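Local coordinates for protein lipopolysaccharide core heptose(I) kinase WaaP (Pseudomonas aeruginosa, PDB 6DFL) that phosphorylates the first heptose of the lipopolysaccharide inner core using ATP and magnesium, and also acts as a protein tyrosine kinase, at residues V151-M154 against H155-G158. Residues are numbered along the deposited sequence; the frame is centred on the assembly and turned at random.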
loop_
_atom_site.group_PDB
_atom_site.type_symbol
_atom_site.label_atom_id
_atom_site.label_comp_id
_atom_site.label_asym_id
_atom_site.label_seq_id
_atom_site.Cartn_x
_atom_site.Cartn_y
_atom_site.Cartn_z
ATOM N N VAL A 151 4.579 -2.006 1.731
ATOM C CA VAL A 151 4.167 -3.397 1.894
ATOM C C VAL A 151 5.361 -4.326 1.708
ATOM O O VAL A 151 5.657 -5.164 2.569
ATOM C CB VAL A 151 3.013 -3.721 0.921
ATOM C CG1 VAL A 151 2.655 -5.194 0.933
ATOM C CG2 VAL A 151 1.777 -2.882 1.240
ATOM N N GLY A 152 6.074 -4.180 0.586
ATOM C CA GLY A 152 7.364 -4.840 0.446
ATOM C C GLY A 152 8.248 -4.679 1.663
ATOM O O GLY A 152 8.764 -5.663 2.194
ATOM N N ASP A 153 8.403 -3.438 2.146
ATOM C CA ASP A 153 9.226 -3.200 3.332
ATOM C C ASP A 153 8.679 -3.940 4.543
ATOM O O ASP A 153 9.432 -4.584 5.287
ATOM C CB ASP A 153 9.320 -1.700 3.623
ATOM C CG ASP A 153 10.532 -1.035 2.939
ATOM O OD1 ASP A 153 11.180 -1.694 2.103
ATOM O OD2 ASP A 153 10.821 0.144 3.244
HETATM N N MSE A 154 7.370 -3.865 4.745
HETATM C CA MSE A 154 6.690 -4.582 5.793
HETATM C C MSE A 154 6.983 -6.079 5.731
HETATM O O MSE A 154 7.327 -6.691 6.741
HETATM C CB MSE A 154 5.204 -4.340 5.653
HETATM C CG MSE A 154 4.403 -4.333 6.910
HETATM SE SE MSE A 154 2.555 -3.937 6.382
HETATM C CE MSE A 154 2.100 -5.671 5.611
ATOM N N HIS A 155 6.818 -6.660 4.541
ATOM C CA HIS A 155 7.008 -8.095 4.392
ATOM C C HIS A 155 8.453 -8.481 4.622
ATOM O O HIS A 155 8.726 -9.450 5.336
ATOM C CB HIS A 155 6.567 -8.558 3.015
ATOM C CG HIS A 155 5.090 -8.584 2.845
ATOM N ND1 HIS A 155 4.486 -8.743 1.618
ATOM C CD2 HIS A 155 4.092 -8.474 3.752
ATOM C CE1 HIS A 155 3.175 -8.722 1.778
ATOM N NE2 HIS A 155 2.913 -8.565 3.061
ATOM N N ARG A 156 9.400 -7.736 4.015
ATOM C CA ARG A 156 10.810 -8.062 4.213
ATOM C C ARG A 156 11.190 -7.863 5.663
ATOM O O ARG A 156 12.204 -8.400 6.112
ATOM C CB ARG A 156 11.761 -7.216 3.326
ATOM C CG ARG A 156 11.586 -7.365 1.807
ATOM C CD ARG A 156 12.080 -6.109 1.016
ATOM N NE ARG A 156 11.215 -5.791 -0.134
ATOM C CZ ARG A 156 10.704 -4.585 -0.392
ATOM N NH1 ARG A 156 10.956 -3.546 0.398
ATOM N NH2 ARG A 156 9.927 -4.406 -1.453
ATOM N N ALA A 157 10.411 -7.101 6.423
ATOM C CA ALA A 157 10.825 -6.945 7.804
ATOM C C ALA A 157 10.184 -7.993 8.698
ATOM O O ALA A 157 10.393 -7.957 9.911
ATOM C CB ALA A 157 10.544 -5.523 8.298
ATOM N N GLY A 158 9.465 -8.957 8.125
ATOM C CA GLY A 158 8.868 -10.038 8.891
ATOM C C GLY A 158 7.435 -9.821 9.358
ATOM O O GLY A 158 6.927 -10.631 10.152
#
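Val-151 O accepts the backbone hydrogen bond of His-155 N at 2.7 Å, with an N-H...O angle of 163°, and the same oxygen sits over one face of the His-155 imidazole, near its rim. Val-151 CG1 covers that ring too, in a CH-pi contact 4.0 Å from its centroid. A chi1 of 173° places CG1 anti to the backbone N and over the ring face, 26° off the normal. The methyl CE of the selenomethionine at Met-154 approaches obliquely, 3.9 Å from His-155 CD2. Both ring nitrogens are hydrogen-bonded, ND1 to the Tyr-231 hydroxyl and NE2 to Asp-206 OD2 on helix 200-212, which fixes the ring's rotation.

On another side of the turn, Arg-156 N bonds to Gly-152 O at 2.8 Å. Its side chain bends at chi3 and lays the guanidinium directly on the bare glycine backbone, with Arg-156 NH2 3.2 Å from Gly-152 CA. Asp-153 OD1 meets NH1 at the guanidinium edge in a salt bridge, the two planes being perpendicular, while NH2 bonds to Tyr-231 O.

Helix 137-156 then ends in a Schellman motif: Gly-158 N, from a residue at positive phi, donates to His-155 O at 2.9 Å, and Val-159 N reaches Met-154 O. The carboxylate on NE2 would probably favour a proton on that nitrogen and polarise the buried ring, which ties this helix end to neighbouring helices of the kinase fold.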